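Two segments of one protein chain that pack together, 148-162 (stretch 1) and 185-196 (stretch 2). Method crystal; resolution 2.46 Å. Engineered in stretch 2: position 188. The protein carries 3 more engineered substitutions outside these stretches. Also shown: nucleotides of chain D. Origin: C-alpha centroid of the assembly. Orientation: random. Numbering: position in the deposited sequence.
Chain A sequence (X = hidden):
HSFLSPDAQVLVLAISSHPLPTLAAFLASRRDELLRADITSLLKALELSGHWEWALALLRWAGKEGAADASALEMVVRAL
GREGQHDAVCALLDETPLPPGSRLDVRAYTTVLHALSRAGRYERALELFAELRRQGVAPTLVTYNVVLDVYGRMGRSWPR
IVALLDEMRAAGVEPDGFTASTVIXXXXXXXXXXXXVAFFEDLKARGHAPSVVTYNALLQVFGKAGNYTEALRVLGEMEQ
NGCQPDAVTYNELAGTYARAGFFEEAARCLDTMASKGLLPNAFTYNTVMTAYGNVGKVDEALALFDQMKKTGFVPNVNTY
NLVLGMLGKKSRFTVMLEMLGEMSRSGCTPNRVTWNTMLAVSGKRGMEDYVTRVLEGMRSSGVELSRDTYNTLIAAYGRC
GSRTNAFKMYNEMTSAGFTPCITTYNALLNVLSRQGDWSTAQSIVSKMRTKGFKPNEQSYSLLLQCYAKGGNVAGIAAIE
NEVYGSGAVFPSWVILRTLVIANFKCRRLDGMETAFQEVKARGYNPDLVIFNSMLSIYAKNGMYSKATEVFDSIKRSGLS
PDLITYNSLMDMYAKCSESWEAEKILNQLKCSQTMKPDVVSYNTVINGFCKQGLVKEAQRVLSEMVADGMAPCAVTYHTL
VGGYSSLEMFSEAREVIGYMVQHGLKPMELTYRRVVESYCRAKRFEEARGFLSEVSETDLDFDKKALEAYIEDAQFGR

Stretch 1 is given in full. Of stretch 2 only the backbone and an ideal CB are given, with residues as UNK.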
ATOM      1  N   LEU A 148     -31.077 -14.824 -11.351  1.00 50.23           N
ATOM      2  CA  LEU A 148     -31.484 -13.949 -10.278  1.00 51.58           C
ATOM      3  C   LEU A 148     -30.344 -13.034  -9.975  1.00 52.17           C
ATOM      4  O   LEU A 148     -30.515 -11.850  -9.773  1.00 53.73           O
ATOM      5  CB  LEU A 148     -31.807 -14.761  -9.036  1.00 56.33           C
ATOM      6  CG  LEU A 148     -33.150 -15.474  -8.995  1.00 56.97           C
ATOM      7  CD1 LEU A 148     -33.263 -16.265  -7.746  1.00 60.23           C
ATOM      8  CD2 LEU A 148     -34.237 -14.470  -9.057  1.00 57.02           C
ATOM      9  N   ASP A 149     -29.165 -13.615  -9.952  1.00 57.64           N
ATOM     10  CA  ASP A 149     -27.965 -12.874  -9.678  1.00 58.12           C
ATOM     11  C   ASP A 149     -27.751 -11.836 -10.754  1.00 59.10           C
ATOM     12  O   ASP A 149     -27.148 -10.821 -10.509  1.00 60.79           O
ATOM     13  CB  ASP A 149     -26.789 -13.832  -9.637  1.00 61.15           C
ATOM     14  CG  ASP A 149     -25.601 -13.258  -8.940  1.00 61.78           C
ATOM     15  OD1 ASP A 149     -25.763 -12.284  -8.192  1.00 62.72           O
ATOM     16  OD2 ASP A 149     -24.492 -13.771  -9.136  1.00 61.50           O
ATOM     17  N   VAL A 150     -28.255 -12.094 -11.946  1.00 43.50           N
ATOM     18  CA  VAL A 150     -28.141 -11.141 -13.034  1.00 46.60           C
ATOM     19  C   VAL A 150     -29.131 -10.007 -12.856  1.00 50.66           C
ATOM     20  O   VAL A 150     -28.822  -8.859 -13.097  1.00 55.43           O
ATOM     21  CB  VAL A 150     -28.346 -11.821 -14.386  1.00 43.98           C
ATOM     22  CG1 VAL A 150     -28.425 -10.811 -15.476  1.00 49.42           C
ATOM     23  CG2 VAL A 150     -27.221 -12.751 -14.662  1.00 41.18           C
ATOM     24  N   TYR A 151     -30.337 -10.351 -12.419  1.00 57.70           N
ATOM     25  CA  TYR A 151     -31.363  -9.354 -12.158  1.00 60.89           C
ATOM     26  C   TYR A 151     -30.901  -8.423 -11.044  1.00 62.84           C
ATOM     27  O   TYR A 151     -31.214  -7.235 -11.050  1.00 67.71           O
ATOM     28  CB  TYR A 151     -32.670 -10.033 -11.742  1.00 55.72           C
ATOM     29  CG  TYR A 151     -33.524 -10.508 -12.894  1.00 55.37           C
ATOM     30  CD1 TYR A 151     -33.607  -9.782 -14.069  1.00 59.06           C
ATOM     31  CD2 TYR A 151     -34.252 -11.685 -12.794  1.00 52.29           C
ATOM     32  CE1 TYR A 151     -34.390 -10.219 -15.120  1.00 58.61           C
ATOM     33  CE2 TYR A 151     -35.036 -12.125 -13.841  1.00 52.07           C
ATOM     34  CZ  TYR A 151     -35.104 -11.391 -15.001  1.00 54.86           C
ATOM     35  OH  TYR A 151     -35.885 -11.828 -16.044  1.00 54.64           O
ATOM     36  N   GLY A 152     -30.159  -8.977 -10.095  1.00 48.33           N
ATOM     37  CA  GLY A 152     -29.753  -8.243  -8.921  1.00 49.58           C
ATOM     38  C   GLY A 152     -28.605  -7.288  -9.103  1.00 52.69           C
ATOM     39  O   GLY A 152     -28.300  -6.513  -8.220  1.00 54.35           O
ATOM     40  N   ARG A 153     -27.943  -7.370 -10.253  1.00 57.69           N
ATOM     41  CA  ARG A 153     -26.769  -6.546 -10.509  1.00 59.79           C
ATOM     42  C   ARG A 153     -27.038  -5.504 -11.587  1.00 66.69           C
ATOM     43  O   ARG A 153     -26.164  -4.719 -11.941  1.00 68.26           O
ATOM     44  CB  ARG A 153     -25.580  -7.420 -10.915  1.00 60.58           C
ATOM     45  CG  ARG A 153     -25.474  -8.721 -10.137  1.00 55.84           C
ATOM     46  CD  ARG A 153     -24.046  -9.239 -10.123  1.00 52.94           C
ATOM     47  NE  ARG A 153     -23.892 -10.391  -9.238  1.00 50.78           N
ATOM     48  CZ  ARG A 153     -23.060 -10.432  -8.203  1.00 50.31           C
ATOM     49  NH1 ARG A 153     -22.305  -9.383  -7.918  1.00 50.77           N
ATOM     50  NH2 ARG A 153     -22.987 -11.523  -7.455  1.00 50.03           N
ATOM     51  N   MET A 154     -28.265  -5.501 -12.101  1.00 62.91           N
ATOM     52  CA  MET A 154     -28.646  -4.565 -13.131  1.00 71.53           C
ATOM     53  C   MET A 154     -29.279  -3.354 -12.507  1.00 75.32           C
ATOM     54  O   MET A 154     -28.991  -2.228 -12.887  1.00 78.58           O
ATOM     55  CB  MET A 154     -29.637  -5.211 -14.090  1.00 72.58           C
ATOM     56  CG  MET A 154     -29.078  -6.375 -14.846  1.00 68.92           C
ATOM     57  SD  MET A 154     -30.319  -7.399 -15.623  1.00 65.32           S
ATOM     58  CE  MET A 154     -30.787  -6.346 -16.966  1.00 69.50           C
ATOM     59  N   GLY A 155     -30.146  -3.592 -11.542  1.00 68.81           N
ATOM     60  CA  GLY A 155     -30.869  -2.515 -10.913  1.00 70.92           C
ATOM     61  C   GLY A 155     -32.284  -2.457 -11.436  1.00 69.18           C
ATOM     62  O   GLY A 155     -32.555  -2.906 -12.536  1.00 67.96           O
ATOM     63  N   ARG A 156     -33.177  -1.903 -10.633  1.00 99.44           N
ATOM     64  CA  ARG A 156     -34.576  -1.787 -10.991  1.00 96.84           C
ATOM     65  C   ARG A 156     -35.143  -3.092 -11.506  1.00 91.33           C
ATOM     66  O   ARG A 156     -35.825  -3.112 -12.517  1.00 90.44           O
ATOM     67  CB  ARG A 156     -34.760  -0.704 -12.042  1.00128.93           C
ATOM     68  CG  ARG A 156     -34.548   0.694 -11.524  1.00132.74           C
ATOM     69  CD  ARG A 156     -34.811   1.725 -12.601  1.00134.89           C
ATOM     70  NE  ARG A 156     -34.673   3.082 -12.087  1.00137.01           N
ATOM     71  CZ  ARG A 156     -33.509   3.685 -11.886  1.00138.63           C
ATOM     72  NH1 ARG A 156     -32.373   3.061 -12.146  1.00138.91           N
ATOM     73  NH2 ARG A 156     -33.484   4.916 -11.418  1.00139.50           N
ATOM     74  N   SER A 157     -34.819  -4.194 -10.843  1.00 69.06           N
ATOM     75  CA  SER A 157     -35.199  -5.504 -11.359  1.00 64.27           C
ATOM     76  C   SER A 157     -35.990  -6.329 -10.356  1.00 59.47           C
ATOM     77  O   SER A 157     -36.102  -7.545 -10.495  1.00 56.10           O
ATOM     78  CB  SER A 157     -33.960  -6.270 -11.813  1.00 68.72           C
ATOM     79  OG  SER A 157     -33.064  -5.423 -12.500  1.00 74.72           O
ATOM     80  N   TRP A 158     -36.539  -5.666  -9.350  1.00 75.54           N
ATOM     81  CA  TRP A 158     -37.318  -6.356  -8.344  1.00 72.44           C
ATOM     82  C   TRP A 158     -38.576  -7.049  -8.872  1.00 70.55           C
ATOM     83  O   TRP A 158     -38.852  -8.176  -8.492  1.00 68.66           O
ATOM     84  CB  TRP A 158     -37.640  -5.410  -7.190  1.00 75.86           C
ATOM     85  CG  TRP A 158     -38.335  -6.056  -6.057  1.00 73.97           C
ATOM     86  CD1 TRP A 158     -39.509  -5.681  -5.527  1.00 74.32           C
ATOM     87  CD2 TRP A 158     -37.895  -7.185  -5.307  1.00 72.56           C
ATOM     88  NE1 TRP A 158     -39.844  -6.504  -4.498  1.00 73.78           N
ATOM     89  CE2 TRP A 158     -38.863  -7.436  -4.342  1.00 72.99           C
ATOM     90  CE3 TRP A 158     -36.778  -8.002  -5.365  1.00 71.58           C
ATOM     91  CZ2 TRP A 158     -38.755  -8.473  -3.441  1.00 73.53           C
ATOM     92  CZ3 TRP A 158     -36.679  -9.030  -4.467  1.00 71.41           C
ATOM     93  CH2 TRP A 158     -37.658  -9.256  -3.519  1.00 72.91           C
ATOM     94  N   PRO A 159     -39.339  -6.391  -9.743  1.00 62.20           N
ATOM     95  CA  PRO A 159     -40.518  -7.087 -10.237  1.00 60.55           C
ATOM     96  C   PRO A 159     -40.153  -8.333 -10.997  1.00 59.04           C
ATOM     97  O   PRO A 159     -40.884  -9.304 -10.970  1.00 58.74           O
ATOM     98  CB  PRO A 159     -41.122  -6.086 -11.202  1.00 62.50           C
ATOM     99  CG  PRO A 159     -40.704  -4.819 -10.717  1.00 64.85           C
ATOM    100  CD  PRO A 159     -39.327  -5.001 -10.209  1.00 65.53           C
ATOM    101  N   ARG A 160     -39.030  -8.290 -11.702  1.00 80.63           N
ATOM    102  CA  ARG A 160     -38.593  -9.431 -12.491  1.00 79.12           C
ATOM    103  C   ARG A 160     -38.115 -10.558 -11.591  1.00 77.07           C
ATOM    104  O   ARG A 160     -38.075 -11.716 -11.999  1.00 75.73           O
ATOM    105  CB  ARG A 160     -37.490  -9.018 -13.468  1.00 87.53           C
ATOM    106  CG  ARG A 160     -37.939  -8.981 -14.920  1.00 88.42           C
ATOM    107  CD  ARG A 160     -36.928  -8.266 -15.798  1.00 91.90           C
ATOM    108  NE  ARG A 160     -36.990  -6.819 -15.634  1.00 95.23           N
ATOM    109  CZ  ARG A 160     -36.070  -5.976 -16.097  1.00 99.37           C
ATOM    110  NH1 ARG A 160     -36.206  -4.673 -15.900  1.00102.37           N
ATOM    111  NH2 ARG A 160     -35.020  -6.439 -16.760  1.00100.69           N
ATOM    112  N   ILE A 161     -37.757 -10.216 -10.356  1.00 67.36           N
ATOM    113  CA  ILE A 161     -37.317 -11.205  -9.392  1.00 66.29           C
ATOM    114  C   ILE A 161     -38.505 -11.889  -8.768  1.00 66.55           C
ATOM    115  O   ILE A 161     -38.557 -13.101  -8.663  1.00 66.52           O
ATOM    116  CB  ILE A 161     -36.508 -10.564  -8.301  1.00 65.03           C
ATOM    117  CG1 ILE A 161     -35.221 -10.024  -8.896  1.00 65.41           C
ATOM    118  CG2 ILE A 161     -36.215 -11.554  -7.239  1.00 65.07           C
ATOM    119  CD1 ILE A 161     -34.454  -9.150  -7.998  1.00 66.88           C
ATOM    120  N   VAL A 162     -39.487 -11.084  -8.370  1.00 59.88           N
ATOM    121  CA  VAL A 162     -40.722 -11.604  -7.801  1.00 61.44           C
ATOM    122  C   VAL A 162     -41.454 -12.484  -8.809  1.00 61.55           C
ATOM    123  O   VAL A 162     -41.993 -13.531  -8.451  1.00 62.44           O
ATOM    124  CB  VAL A 162     -41.658 -10.467  -7.353  1.00 59.63           C
ATOM    125  CG1 VAL A 162     -42.972 -11.033  -6.837  1.00 61.62           C
ATOM    126  CG2 VAL A 162     -40.984  -9.614  -6.289  1.00 59.70           C
ATOM    127  N   UNK A 185     -29.439 -10.004  -1.376  1.00 54.67           N
ATOM    128  CA  UNK A 185     -28.322  -9.191  -1.813  1.00 53.94           C
ATOM    129  C   UNK A 185     -28.715  -8.272  -2.954  1.00 54.40           C
ATOM    130  O   UNK A 185     -28.168  -7.196  -3.107  1.00 55.78           O
ATOM    131  CB  UNK A 185     -27.152 -10.082  -2.235  1.00 53.94           C
ATOM    132  N   UNK A 186     -29.672  -8.701  -3.756  1.00 62.59           N
ATOM    133  CA  UNK A 186     -30.184  -7.873  -4.823  1.00 63.94           C
ATOM    134  C   UNK A 186     -30.885  -6.678  -4.235  1.00 66.49           C
ATOM    135  O   UNK A 186     -30.719  -5.567  -4.700  1.00 69.93           O
ATOM    136  CB  UNK A 186     -31.127  -8.664  -5.733  1.00 63.94           C
ATOM    137  N   UNK A 187     -31.675  -6.925  -3.201  1.00 72.73           N
ATOM    138  CA  UNK A 187     -32.407  -5.867  -2.536  1.00 74.67           C
ATOM    139  C   UNK A 187     -31.452  -4.943  -1.826  1.00 76.64           C
ATOM    140  O   UNK A 187     -31.760  -3.792  -1.579  1.00 79.62           O
ATOM    141  CB  UNK A 187     -33.427  -6.443  -1.552  1.00 74.67           C
ATOM    142  N   UNK A 188     -30.268  -5.460  -1.518  1.00 71.69           N
ATOM    143  CA  UNK A 188     -29.232  -4.668  -0.874  1.00 72.99           C
ATOM    144  C   UNK A 188     -28.571  -3.721  -1.868  1.00 76.14           C
ATOM    145  O   UNK A 188     -28.033  -2.682  -1.483  1.00 78.66           O
ATOM    146  CB  UNK A 188     -28.184  -5.581  -0.235  1.00 72.99           C
ATOM    147  N   UNK A 189     -28.609  -4.077  -3.149  1.00 75.15           N
ATOM    148  CA  UNK A 189     -27.989  -3.256  -4.168  1.00 78.80           C
ATOM    149  C   UNK A 189     -28.910  -2.222  -4.779  1.00 84.78           C
ATOM    150  O   UNK A 189     -28.605  -1.674  -5.828  1.00 88.44           O
ATOM    151  CB  UNK A 189     -27.437  -4.154  -5.277  1.00 78.80           C
ATOM    152  N   UNK A 190     -30.037  -1.950  -4.140  1.00106.47           N
ATOM    153  CA  UNK A 190     -30.955  -0.955  -4.661  1.00111.49           C
ATOM    154  C   UNK A 190     -31.536  -0.104  -3.555  1.00112.36           C
ATOM    155  O   UNK A 190     -31.986   1.010  -3.796  1.00115.60           O
ATOM    156  CB  UNK A 190     -32.080  -1.629  -5.449  1.00111.49           C
ATOM    157  N   UNK A 191     -31.515  -0.630  -2.340  1.00 78.28           N
ATOM    158  CA  UNK A 191     -32.067   0.064  -1.198  1.00 78.74           C
ATOM    159  C   UNK A 191     -33.455  -0.443  -0.890  1.00 75.63           C
ATOM    160  O   UNK A 191     -34.276   0.263  -0.328  1.00 76.68           O
ATOM    161  CB  UNK A 191     -32.092   1.574  -1.443  1.00 78.74           C
ATOM    162  N   UNK A 192     -33.718  -1.677  -1.277  1.00 70.36           N
ATOM    163  CA  UNK A 192     -35.003  -2.274  -1.070  1.00 67.17           C
ATOM    164  C   UNK A 192     -35.072  -2.929   0.242  1.00 64.55           C
ATOM    165  O   UNK A 192     -35.198  -4.109   0.328  1.00 62.04           O
ATOM    166  CB  UNK A 192     -35.333  -3.277  -2.177  1.00 67.17           C
ATOM    167  N   UNK A 193     -35.018  -2.137   1.278  1.00 69.56           N
ATOM    168  CA  UNK A 193     -34.938  -2.644   2.629  1.00 67.87           C
ATOM    169  C   UNK A 193     -36.164  -3.417   3.041  1.00 66.46           C
ATOM    170  O   UNK A 193     -36.062  -4.503   3.574  1.00 65.46           O
ATOM    171  CB  UNK A 193     -34.708  -1.489   3.606  1.00 67.87           C
ATOM    172  N   UNK A 194     -37.329  -2.820   2.823  1.00 78.44           N
ATOM    173  CA  UNK A 194     -38.587  -3.390   3.292  1.00 78.10           C
ATOM    174  C   UNK A 194     -38.905  -4.737   2.654  1.00 77.41           C
ATOM    175  O   UNK A 194     -39.456  -5.626   3.301  1.00 78.31           O
ATOM    176  CB  UNK A 194     -39.731  -2.412   3.016  1.00 78.10           C
ATOM    177  N   UNK A 195     -38.612  -4.858   1.363  1.00 87.22           N
ATOM    178  CA  UNK A 195     -38.954  -6.058   0.606  1.00 86.80           C
ATOM    179  C   UNK A 195     -38.019  -7.201   0.961  1.00 86.74           C
ATOM    180  O   UNK A 195     -38.415  -8.367   0.952  1.00 88.08           O
ATOM    181  CB  UNK A 195     -38.901  -5.780  -0.898  1.00 86.80           C
ATOM    182  N   UNK A 196     -36.778  -6.854   1.272  1.00 61.21           N
ATOM    183  CA  UNK A 196     -35.797  -7.839   1.663  1.00 61.18           C
ATOM    184  C   UNK A 196     -36.254  -8.506   2.934  1.00 63.14           C
ATOM    185  O   UNK A 196     -36.089  -9.697   3.124  1.00 64.54           O
ATOM    186  CB  UNK A 196     -34.415  -7.207   1.842  1.00 61.18           C
TER
ATOM    187  P     U D   4     -22.292 -12.521  -3.756  1.00 49.96           P
ATOM    188  OP1   U D   4     -22.258 -11.151  -4.321  1.00 61.76           O
ATOM    189  OP2   U D   4     -21.050 -13.334  -3.793  1.00 66.19           O
ATOM    190  O5'   U D   4     -22.783 -12.440  -2.248  1.00 55.36           O
ATOM    191  C5'   U D   4     -23.770 -11.505  -1.853  1.00 51.87           C
ATOM    192  C4'   U D   4     -23.755 -11.281  -0.361  1.00 66.92           C
ATOM    193  O4'   U D   4     -23.881 -12.569   0.303  1.00 62.16           O
ATOM    194  C3'   U D   4     -22.485 -10.681   0.231  1.00 61.38           C
ATOM    195  O3'   U D   4     -22.445  -9.267   0.144  1.00 62.44           O
ATOM    196  C2'   U D   4     -22.510 -11.189   1.665  1.00 67.57           C
ATOM    197  O2'   U D   4     -23.412 -10.423   2.448  1.00 62.26           O
ATOM    198  C1'   U D   4     -23.103 -12.584   1.483  1.00 63.70           C
ATOM    199  N1    U D   4     -22.058 -13.630   1.362  1.00 75.09           N
ATOM    200  C2    U D   4     -21.518 -14.129   2.529  1.00 71.46           C
ATOM    201  O2    U D   4     -21.855 -13.742   3.630  1.00 71.18           O
ATOM    202  N3    U D   4     -20.553 -15.093   2.373  1.00 78.65           N
ATOM    203  C4    U D   4     -20.087 -15.608   1.185  1.00 81.63           C
ATOM    204  O4    U D   4     -19.215 -16.476   1.206  1.00 91.09           O
ATOM    205  C5    U D   4     -20.699 -15.048   0.017  1.00 76.22           C
ATOM    206  C6    U D   4     -21.641 -14.105   0.142  1.00 73.79           C

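Position 185 lies in a helix, and its CA-to-CB bond points toward stretch 1, yet no atom of that stretch comes within 5.5 Å of the ideal CB. The nearby sugar of U4 of chain D limits the space more directly, so a small side chain is a reasonable guess, though not a forced one. The residue is Ala185, whose CB lies 3.7 Å from C5' of U4.

Position 186 is far more constrained. Its CA is 4.1 Å from the CA of Gly152, and its CB already sits tightly on that glycine, with CD1 of Ile161 close by. Little beyond a methyl group, or no side chain at all, looks comfortable. Ala186 fits: its CB contacts CA of Gly152 at 3.6 Å and CD1 of Ile161 at 4.1 Å. The fit is mutual, since a CB on Gly152 would clash with that of Ala186.

At 187 the CA-to-CB bond points sideways, and the ideal CB lies 5.1 Å from CZ3 of Trp158. A short, polarizable or apolar group could reach the ring; cysteine or a small aliphatic such as valine would suit, while serine could be accommodated but would gain less from the ring. Cys187, in the m rotamer, places SG 3.4 Å from CZ3 of Trp158, in an oblique sulfur-aromatic contact.

Position 188 is out of reach of stretch 1, which sets no preference. It holds Ser188, an engineered residue.

Position 189 points toward stretch 1 with CB 3.9 Å from the carbonyl O of Gly152. Beyond lie the carboxylate of Asp149 and the phosphate of U4, so a long, positively charged side chain would suit, lysine as well as arginine, although Arg153 already brings positive charge here. Arg189 extends through t angles at chi2 and chi3, its CD 3.4 Å from O of Gly152. Its NH2 lies 3.0 Å from OP1 of U4 and 3.5 Å from NH1 of Arg153. These like charges are tolerable beside the phosphate, to which Arg153 donates a hydrogen bond, and near Asp149, which forms a salt bridge with Arg153.

Position 190 also points toward stretch 1, where the backbone N of Arg156 offers polar surroundings. Asp, Asn or Ser would be reasonable. In Asp190, OD2 approaches N of Arg156 to 3.6 Å, a contact without a hydrogen bond.

At 191, phi is 99°, and a CB would jam against the preceding carbonyl O. Gly191 answers that strain.

Position 192, the N-cap, might suggest Ser, Thr or Asp, but its CB faces Trp158 across a gap that a branched aliphatic could fill. Leu192 takes the apolar option, with CD1 3.9 Å from CB of Trp158.

Positions 193 and 194 are out of reach and could vary widely; they are Val193 and Asp194.

At 195, CB comes to the indole, so a side chain with an aliphatic stem would suit, whatever its end. Glu195 sets CB 3.7 Å from CZ2 of Trp158 and CG over one ring face.

Position 196 points sideways and touches nothing here; it is Ala196.

Stretch 2 185-196: AACSRDGLVDEA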
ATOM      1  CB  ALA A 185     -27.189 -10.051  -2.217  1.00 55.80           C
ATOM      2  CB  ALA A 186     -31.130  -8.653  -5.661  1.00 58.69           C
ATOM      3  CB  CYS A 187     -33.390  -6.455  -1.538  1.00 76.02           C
ATOM      4  SG  CYS A 187     -34.625  -7.506  -2.255  1.00 74.84           S
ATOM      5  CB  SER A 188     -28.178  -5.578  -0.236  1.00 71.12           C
ATOM      6  OG  SER A 188     -27.008  -4.850   0.091  1.00 71.72           O
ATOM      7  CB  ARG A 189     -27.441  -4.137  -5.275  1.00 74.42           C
ATOM      8  CG  ARG A 189     -26.459  -5.165  -4.806  1.00 69.29           C
ATOM      9  CD  ARG A 189     -25.840  -5.894  -5.975  1.00 67.21           C
ATOM     10  NE  ARG A 189     -24.939  -6.944  -5.519  1.00 63.24           N
ATOM     11  CZ  ARG A 189     -25.255  -8.228  -5.495  1.00 61.11           C
ATOM     12  NH1 ARG A 189     -26.441  -8.625  -5.908  1.00 61.39           N
ATOM     13  NH2 ARG A 189     -24.383  -9.109  -5.055  1.00 59.27           N
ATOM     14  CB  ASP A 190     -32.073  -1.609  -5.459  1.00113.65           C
ATOM     15  CG  ASP A 190     -32.880  -0.606  -6.251  1.00117.83           C
ATOM     16  OD1 ASP A 190     -33.815  -0.009  -5.682  1.00117.69           O
ATOM     17  OD2 ASP A 190     -32.585  -0.407  -7.439  1.00120.28           O
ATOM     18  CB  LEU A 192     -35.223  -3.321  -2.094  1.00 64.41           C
ATOM     19  CG  LEU A 192     -35.164  -2.822  -3.514  1.00 67.05           C
ATOM     20  CD1 LEU A 192     -35.238  -3.976  -4.417  1.00 64.08           C
ATOM     21  CD2 LEU A 192     -36.320  -1.959  -3.741  1.00 68.80           C
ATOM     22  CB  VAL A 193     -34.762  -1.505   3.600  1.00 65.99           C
ATOM     23  CG1 VAL A 193     -34.444  -2.051   4.949  1.00 64.37           C
ATOM     24  CG2 VAL A 193     -33.665  -0.602   3.139  1.00 69.02           C
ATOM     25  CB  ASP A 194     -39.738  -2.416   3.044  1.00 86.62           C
ATOM     26  CG  ASP A 194     -39.502  -1.061   3.681  1.00 88.31           C
ATOM     27  OD1 ASP A 194     -38.883  -1.011   4.763  1.00 88.35           O
ATOM     28  OD2 ASP A 194     -39.935  -0.048   3.093  1.00 90.01           O
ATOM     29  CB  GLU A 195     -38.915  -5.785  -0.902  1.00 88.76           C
ATOM     30  CG  GLU A 195     -38.135  -4.545  -1.306  1.00 89.41           C
ATOM     31  CD  GLU A 195     -39.028  -3.340  -1.526  1.00 91.03           C
ATOM     32  OE1 GLU A 195     -38.707  -2.259  -0.995  1.00 93.09           O
ATOM     33  OE2 GLU A 195     -40.048  -3.473  -2.234  1.00 90.59           O
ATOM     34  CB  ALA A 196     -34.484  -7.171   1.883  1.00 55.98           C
TER
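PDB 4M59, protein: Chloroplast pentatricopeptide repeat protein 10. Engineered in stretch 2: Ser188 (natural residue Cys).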